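Geranyltranstransferase (IspA) (Helicobacter pylori, PDB 3LLW) probably acts as a magnesium-dependent prenyltransferase of the FPP/GGPP synthase family, joining isoprenoid diphosphates into longer chains in isoprene biosynthesis. Local coordinates at residues V146-I151 with G200-G205; S196-L201 with E210-L215. All coordinates share one frame; numbering follows the deposited sequence.

Interaction 1: V146-I151 with G200-G205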
ATOM      1  N   VAL A 146      -0.297   1.657  14.810  1.00 35.81           N
ATOM      2  CA  VAL A 146       0.848   2.306  14.170  1.00 40.84           C
ATOM      3  C   VAL A 146       2.023   1.348  14.013  1.00 46.67           C
ATOM      4  O   VAL A 146       2.524   1.177  12.892  1.00 52.27           O
ATOM      5  CB  VAL A 146       1.252   3.624  14.857  1.00 43.82           C
ATOM      6  CG1 VAL A 146       2.663   4.055  14.450  1.00 41.67           C
ATOM      7  CG2 VAL A 146       0.260   4.705  14.480  1.00 42.84           C
ATOM      8  N   GLU A 147       2.413   0.691  15.107  1.00 44.70           N
ATOM      9  CA  GLU A 147       3.441  -0.365  15.065  1.00 49.87           C
ATOM     10  C   GLU A 147       3.177  -1.502  14.058  1.00 38.80           C
ATOM     11  O   GLU A 147       4.095  -1.947  13.399  1.00 46.61           O
ATOM     12  CB  GLU A 147       3.681  -0.943  16.454  1.00 49.33           C
ATOM     13  CG  GLU A 147       4.816  -0.262  17.185  1.00 78.21           C
ATOM     14  CD  GLU A 147       4.367   0.358  18.497  1.00 94.19           C
ATOM     15  OE1 GLU A 147       3.951  -0.395  19.407  1.00 99.57           O
ATOM     16  OE2 GLU A 147       4.430   1.606  18.613  1.00102.37           O
ATOM     17  N   LEU A 148       1.932  -1.947  13.944  1.00 37.44           N
ATOM     18  CA  LEU A 148       1.585  -3.058  13.058  1.00 38.29           C
ATOM     19  C   LEU A 148       1.798  -2.641  11.623  1.00 35.20           C
ATOM     20  O   LEU A 148       2.371  -3.383  10.834  1.00 44.86           O
ATOM     21  CB  LEU A 148       0.136  -3.499  13.278  1.00 39.13           C
ATOM     22  CG  LEU A 148      -0.192  -4.199  14.599  1.00 39.05           C
ATOM     23  CD1 LEU A 148      -1.675  -4.254  14.845  1.00 36.96           C
ATOM     24  CD2 LEU A 148       0.419  -5.565  14.689  1.00 34.34           C
ATOM     25  N   ILE A 149       1.360  -1.417  11.319  1.00 41.09           N
ATOM     26  CA  ILE A 149       1.564  -0.787  10.020  1.00 31.73           C
ATOM     27  C   ILE A 149       3.039  -0.582   9.676  1.00 41.13           C
ATOM     28  O   ILE A 149       3.447  -0.928   8.547  1.00 31.33           O
ATOM     29  CB  ILE A 149       0.714   0.497   9.880  1.00 37.61           C
ATOM     30  CG1 ILE A 149      -0.768   0.116   9.821  1.00 27.46           C
ATOM     31  CG2 ILE A 149       1.090   1.271   8.626  1.00 43.64           C
ATOM     32  CD1 ILE A 149      -1.728   1.295   9.790  1.00 34.92           C
ATOM     33  N   LYS A 150       3.834  -0.068  10.640  1.00 32.19           N
ATOM     34  CA  LYS A 150       5.302   0.026  10.502  1.00 32.48           C
ATOM     35  C   LYS A 150       5.922  -1.314  10.125  1.00 38.29           C
ATOM     36  O   LYS A 150       6.802  -1.377   9.257  1.00 46.14           O
ATOM     37  CB  LYS A 150       5.986   0.434  11.826  1.00 43.78           C
ATOM     38  CG  LYS A 150       5.752   1.828  12.355  1.00 36.75           C
ATOM     39  CD  LYS A 150       6.784   2.116  13.466  1.00 50.35           C
ATOM     40  CE  LYS A 150       6.439   3.339  14.279  1.00 51.32           C
ATOM     41  NZ  LYS A 150       7.579   3.703  15.162  1.00 70.48           N
ATOM     42  N   ILE A 151       5.484  -2.376  10.804  1.00 36.12           N
ATOM     43  CA  ILE A 151       5.994  -3.723  10.551  1.00 35.64           C
ATOM     44  C   ILE A 151       5.611  -4.241   9.154  1.00 39.38           C
ATOM     45  O   ILE A 151       6.485  -4.632   8.388  1.00 35.34           O
ATOM     46  CB  ILE A 151       5.552  -4.715  11.643  1.00 40.90           C
ATOM     47  CG1 ILE A 151       6.228  -4.357  12.977  1.00 43.59           C
ATOM     48  CG2 ILE A 151       5.926  -6.165  11.265  1.00 30.48           C
ATOM     49  CD1 ILE A 151       5.662  -5.107  14.143  1.00 48.94           C
ATOM     50  N   GLY A 200       1.825 -10.673  15.586  1.00 36.42           N
ATOM     51  CA  GLY A 200       1.148 -11.386  16.689  1.00 37.38           C
ATOM     52  C   GLY A 200       1.515 -10.877  18.094  1.00 39.91           C
ATOM     53  O   GLY A 200       0.635 -10.738  18.959  1.00 43.11           O
ATOM     54  N   LEU A 201       2.798 -10.610  18.332  1.00 38.07           N
ATOM     55  CA  LEU A 201       3.249 -10.092  19.661  1.00 40.22           C
ATOM     56  C   LEU A 201       2.728  -8.677  19.905  1.00 40.81           C
ATOM     57  O   LEU A 201       2.069  -8.416  20.900  1.00 51.73           O
ATOM     58  CB  LEU A 201       4.783 -10.137  19.809  1.00 34.57           C
ATOM     59  CG  LEU A 201       5.382  -9.573  21.120  1.00 46.90           C
ATOM     60  CD1 LEU A 201       4.813 -10.266  22.363  1.00 40.04           C
ATOM     61  CD2 LEU A 201       6.882  -9.687  21.132  1.00 42.27           C
ATOM     62  N   VAL A 202       3.024  -7.782  18.968  1.00 46.82           N
ATOM     63  CA  VAL A 202       2.541  -6.405  18.968  1.00 40.03           C
ATOM     64  C   VAL A 202       1.027  -6.301  19.206  1.00 46.98           C
ATOM     65  O   VAL A 202       0.594  -5.592  20.131  1.00 47.25           O
ATOM     66  CB  VAL A 202       2.982  -5.682  17.654  1.00 40.46           C
ATOM     67  CG1 VAL A 202       2.229  -4.376  17.437  1.00 33.83           C
ATOM     68  CG2 VAL A 202       4.473  -5.421  17.686  1.00 40.41           C
ATOM     69  N   ALA A 203       0.237  -7.031  18.409  1.00 43.50           N
ATOM     70  CA  ALA A 203      -1.232  -7.045  18.551  1.00 45.39           C
ATOM     71  C   ALA A 203      -1.747  -7.556  19.905  1.00 48.47           C
ATOM     72  O   ALA A 203      -2.811  -7.139  20.345  1.00 46.97           O
ATOM     73  CB  ALA A 203      -1.883  -7.827  17.419  1.00 42.19           C
ATOM     74  N   SER A 204      -0.997  -8.447  20.558  1.00 50.10           N
ATOM     75  CA  SER A 204      -1.387  -8.961  21.880  1.00 53.40           C
ATOM     76  C   SER A 204      -1.276  -7.926  23.005  1.00 57.57           C
ATOM     77  O   SER A 204      -1.895  -8.088  24.054  1.00 59.96           O
ATOM     78  CB  SER A 204      -0.590 -10.214  22.247  1.00 48.00           C
ATOM     79  OG  SER A 204       0.731  -9.883  22.624  1.00 51.05           O
ATOM     80  N   GLY A 205      -0.495  -6.874  22.778  1.00 59.77           N
ATOM     81  CA  GLY A 205      -0.341  -5.801  23.758  1.00 66.66           C
ATOM     82  C   GLY A 205       0.764  -5.980  24.785  1.00 69.19           C
ATOM     83  O   GLY A 205       1.128  -5.020  25.466  1.00 73.98           O
TER

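Interaction 2: S196-L201 with E210-L215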
ATOM      1  N   SER A 196       4.385 -11.543  10.173  1.00 29.04           N
ATOM      2  CA  SER A 196       3.228 -12.281  10.753  1.00 32.57           C
ATOM      3  C   SER A 196       3.434 -12.665  12.240  1.00 38.81           C
ATOM      4  O   SER A 196       2.579 -12.395  13.083  1.00 40.83           O
ATOM      5  CB  SER A 196       2.930 -13.544   9.945  1.00 39.13           C
ATOM      6  OG  SER A 196       2.819 -13.264   8.545  1.00 35.13           O
ATOM      7  N   LEU A 197       4.571 -13.273  12.555  1.00 41.73           N
ATOM      8  CA  LEU A 197       4.869 -13.677  13.928  1.00 43.65           C
ATOM      9  C   LEU A 197       4.953 -12.504  14.898  1.00 36.62           C
ATOM     10  O   LEU A 197       4.220 -12.488  15.882  1.00 43.86           O
ATOM     11  CB  LEU A 197       6.144 -14.510  13.993  1.00 45.68           C
ATOM     12  CG  LEU A 197       6.022 -15.896  13.384  1.00 38.82           C
ATOM     13  CD1 LEU A 197       7.385 -16.415  13.077  1.00 38.27           C
ATOM     14  CD2 LEU A 197       5.327 -16.868  14.317  1.00 41.84           C
ATOM     15  N   ILE A 198       5.772 -11.497  14.585  1.00 41.66           N
ATOM     16  CA  ILE A 198       5.922 -10.305  15.466  1.00 46.66           C
ATOM     17  C   ILE A 198       4.711  -9.356  15.504  1.00 47.36           C
ATOM     18  O   ILE A 198       4.507  -8.612  16.494  1.00 44.54           O
ATOM     19  CB  ILE A 198       7.237  -9.520  15.213  1.00 49.10           C
ATOM     20  CG1 ILE A 198       7.275  -8.970  13.782  1.00 57.10           C
ATOM     21  CG2 ILE A 198       8.445 -10.411  15.514  1.00 43.19           C
ATOM     22  CD1 ILE A 198       8.469  -8.092  13.453  1.00 51.78           C
ATOM     23  N   MET A 199       3.901  -9.401  14.448  1.00 37.89           N
ATOM     24  CA  MET A 199       2.632  -8.683  14.413  1.00 36.32           C
ATOM     25  C   MET A 199       1.666  -9.358  15.386  1.00 41.60           C
ATOM     26  O   MET A 199       0.810  -8.681  15.964  1.00 50.25           O
ATOM     27  CB  MET A 199       2.028  -8.591  12.994  1.00 39.02           C
ATOM     28  CG  MET A 199       2.614  -7.503  12.045  1.00 36.52           C
ATOM     29  SD  MET A 199       2.147  -7.811  10.278  1.00 28.03           S
ATOM     30  CE  MET A 199       0.516  -7.081  10.350  1.00 24.13           C
ATOM     31  N   GLY A 200       1.825 -10.673  15.586  1.00 36.42           N
ATOM     32  CA  GLY A 200       1.148 -11.386  16.689  1.00 37.38           C
ATOM     33  C   GLY A 200       1.515 -10.877  18.094  1.00 39.91           C
ATOM     34  O   GLY A 200       0.635 -10.738  18.959  1.00 43.11           O
ATOM     35  N   LEU A 201       2.798 -10.610  18.332  1.00 38.07           N
ATOM     36  CA  LEU A 201       3.249 -10.092  19.661  1.00 40.22           C
ATOM     37  C   LEU A 201       2.728  -8.677  19.905  1.00 40.81           C
ATOM     38  O   LEU A 201       2.069  -8.416  20.900  1.00 51.73           O
ATOM     39  CB  LEU A 201       4.783 -10.137  19.809  1.00 34.57           C
ATOM     40  CG  LEU A 201       5.382  -9.573  21.120  1.00 46.90           C
ATOM     41  CD1 LEU A 201       4.813 -10.266  22.363  1.00 40.04           C
ATOM     42  CD2 LEU A 201       6.882  -9.687  21.132  1.00 42.27           C
ATOM     43  N   GLU A 210      12.852  -9.020  24.343  1.00 66.31           N
ATOM     44  CA  GLU A 210      13.598 -10.241  24.086  1.00 64.40           C
ATOM     45  C   GLU A 210      12.821 -11.219  23.216  1.00 59.92           C
ATOM     46  O   GLU A 210      13.410 -11.892  22.369  1.00 54.45           O
ATOM     47  CB  GLU A 210      13.945 -10.933  25.398  1.00 70.10           C
ATOM     48  CG  GLU A 210      15.278 -10.532  26.019  1.00 84.44           C
ATOM     49  CD  GLU A 210      15.874 -11.649  26.875  1.00 94.34           C
ATOM     50  OE1 GLU A 210      15.110 -12.367  27.563  1.00 91.95           O
ATOM     51  OE2 GLU A 210      17.113 -11.814  26.852  1.00100.40           O
ATOM     52  N   LEU A 211      11.511 -11.311  23.452  1.00 57.59           N
ATOM     53  CA  LEU A 211      10.641 -12.219  22.697  1.00 52.44           C
ATOM     54  C   LEU A 211      10.458 -11.705  21.276  1.00 52.85           C
ATOM     55  O   LEU A 211      10.391 -12.496  20.329  1.00 56.16           O
ATOM     56  CB  LEU A 211       9.279 -12.411  23.383  1.00 47.53           C
ATOM     57  CG  LEU A 211       8.320 -13.415  22.728  1.00 40.06           C
ATOM     58  CD1 LEU A 211       8.962 -14.791  22.657  1.00 40.54           C
ATOM     59  CD2 LEU A 211       6.982 -13.486  23.452  1.00 42.99           C
ATOM     60  N   PHE A 212      10.379 -10.381  21.148  1.00 51.61           N
ATOM     61  CA  PHE A 212      10.346  -9.714  19.861  1.00 50.79           C
ATOM     62  C   PHE A 212      11.542 -10.132  19.017  1.00 56.59           C
ATOM     63  O   PHE A 212      11.368 -10.650  17.899  1.00 48.84           O
ATOM     64  CB  PHE A 212      10.307  -8.191  20.032  1.00 49.30           C
ATOM     65  CG  PHE A 212       9.975  -7.447  18.767  1.00 55.45           C
ATOM     66  CD1 PHE A 212       8.667  -7.040  18.511  1.00 58.47           C
ATOM     67  CD2 PHE A 212      10.965  -7.151  17.822  1.00 56.99           C
ATOM     68  CE1 PHE A 212       8.353  -6.354  17.338  1.00 59.56           C
ATOM     69  CE2 PHE A 212      10.656  -6.463  16.651  1.00 57.26           C
ATOM     70  CZ  PHE A 212       9.351  -6.062  16.410  1.00 50.67           C
ATOM     71  N   LYS A 213      12.741  -9.925  19.561  1.00 53.36           N
ATOM     72  CA  LYS A 213      13.980 -10.251  18.865  1.00 58.43           C
ATOM     73  C   LYS A 213      14.012 -11.722  18.488  1.00 58.91           C
ATOM     74  O   LYS A 213      14.397 -12.090  17.360  1.00 57.88           O
ATOM     75  CB  LYS A 213      15.192  -9.901  19.728  1.00 65.56           C
ATOM     76  CG  LYS A 213      15.671  -8.461  19.591  1.00 78.00           C
ATOM     77  CD  LYS A 213      17.081  -8.315  20.173  1.00 94.92           C
ATOM     78  CE  LYS A 213      17.958  -7.367  19.343  1.00104.42           C
ATOM     79  NZ  LYS A 213      17.530  -5.936  19.422  1.00108.52           N
ATOM     80  N   TRP A 214      13.579 -12.549  19.439  1.00 55.13           N
ATOM     81  CA  TRP A 214      13.507 -13.984  19.249  1.00 52.60           C
ATOM     82  C   TRP A 214      12.539 -14.375  18.124  1.00 46.91           C
ATOM     83  O   TRP A 214      12.910 -15.166  17.259  1.00 48.83           O
ATOM     84  CB  TRP A 214      13.126 -14.687  20.559  1.00 57.91           C
ATOM     85  CG  TRP A 214      13.272 -16.173  20.472  1.00 55.13           C
ATOM     86  CD1 TRP A 214      14.370 -16.905  20.796  1.00 57.28           C
ATOM     87  CD2 TRP A 214      12.294 -17.103  19.992  1.00 57.84           C
ATOM     88  NE1 TRP A 214      14.137 -18.236  20.565  1.00 56.85           N
ATOM     89  CE2 TRP A 214      12.872 -18.385  20.062  1.00 55.61           C
ATOM     90  CE3 TRP A 214      10.986 -16.975  19.499  1.00 54.99           C
ATOM     91  CZ2 TRP A 214      12.190 -19.532  19.669  1.00 56.39           C
ATOM     92  CZ3 TRP A 214      10.309 -18.109  19.106  1.00 57.04           C
ATOM     93  CH2 TRP A 214      10.911 -19.376  19.196  1.00 60.63           C
ATOM     94  N   LEU A 215      11.314 -13.844  18.142  1.00 41.83           N
ATOM     95  CA  LEU A 215      10.314 -14.186  17.108  1.00 47.52           C
ATOM     96  C   LEU A 215      10.750 -13.723  15.726  1.00 48.78           C
ATOM     97  O   LEU A 215      10.576 -14.450  14.735  1.00 54.73           O
ATOM     98  CB  LEU A 215       8.927 -13.616  17.424  1.00 41.20           C
ATOM     99  CG  LEU A 215       8.014 -14.337  18.412  1.00 47.06           C
ATOM    100  CD1 LEU A 215       6.804 -13.483  18.661  1.00 43.34           C
ATOM    101  CD2 LEU A 215       7.605 -15.723  17.934  1.00 44.02           C
TER

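Interaction 1: V146-I151 with G200-G205
V202 holds CG1 anti to its backbone N (chi1 166°), which leaves CG2 anti to the carbonyl carbon. This rotamer spreads its two methyls: CG1 faces L148 and E147, CG2 faces I151. On the other helix, L148 and I151 both start with the first branch beside the backbone N, L148 CG at -70° and I151 CG1 at -67°. Both chains then run on extended through chi2. L148 leaves its helix flank obliquely, but its end swings in, so that CD2 does the touching. L148 CD2 lies 3.5 Å from V202 CG1, tighter than ordinary carbon contact. The two side chains slide past each other in opposite directions, so L148 CD2 travels on to lie 4.2 Å from A203 CB. I151 meets V202 tip to tip, with I151 CD1 3.8 Å from V202 CG2. E147 adds only its first carbon: E147 CB sits 3.9 Å from V202 CG1, and its chain bends at chi2. V202 thus touches three residues of the facing helix, and the contact between the segments is apolar packing. Near the helix C-terminus, S204 OG donates a hydrogen bond to L201 O, 2.6 Å away, in the carbonyl plane and on a lone pair. G205 then leaves helical geometry with positive phi, where a CB would press on the carbonyl O of S204, so glycine suits the position. The axes of the two segments run nearly antiparallel and come within 9.6 Å, in the mainly helical terpenoid synthase fold. Around them, F56 of helix 51-63 packs on A203, and F212 of helix 209-236 packs on V202. On the far flank of helix 142-156, I149 touches L135 and S136 of helix 117-137, while S136 of the second subunit packs on V146, I149 and K150.

Interaction 2: S196-L201 with E210-L215
An antiparallel helical hairpin of the mainly helical prenyl synthase fold brings 196-201 against 210-215. The segment axes pass 9.4 Å apart at 163°, and the faces between them are apolar. I198 takes the crowded first torsion, with CG1 between the backbone N and the carbonyl carbon (chi1 62°). That sends CG1 and CD1 toward F212, while CG2 stands anti to the carbonyl carbon and faces L215. F212 has CG anti to its own N (chi1 -168°), and its ring end leans back over the gap. I198 CB covers one face of this ring, and I198 CD1 reaches F212 CZ at 3.7 Å as the two chains cross obliquely. The other branch, I198 CG2, slides past L215 CB in the opposite direction, 3.8 Å away. L201 also has CG anti to its N and splits its two methyls. L201 CD2 lies close to the F212 backbone, 3.6 Å from F212 N. L201 CD1 crosses the end of L211, meeting L211 CD2 at 4.0 Å. L211 shares the same rotamer, which tips its end inward from the flank of its helix. L215 instead has CG beside its N and its chain extended. Its CD1 therefore enters between L197 and L201, one turn apart on the facing helix. V59 of helix 51-63 and L293 of helix 287-301 both pack on L197 and L215. L215 CD1 rests 3.9 Å from L197 O.

In the fold
Both contacts use helix 178-204 and share G200 and L201, with centres 9 Å apart. Interaction 2 is the more buried and the larger, 382 Å² against 197 Å². It joins two helices consecutive in the chain, while interaction 1 brings in helix 142-156 from further back and is only partly buried, with the second subunit nearby. Both are apolar, but an aromatic ring takes part across interaction 2, whereas interaction 1 is aliphatic. They meet directly: I151 CG2 packs on I198 CD1 and on M199 CG, and V202 CG2 touches F212 CE1. Helix 178-204 thus packs against both helices, on different faces. Both contacts lie away from the magnesium-binding aspartates D94 and D100.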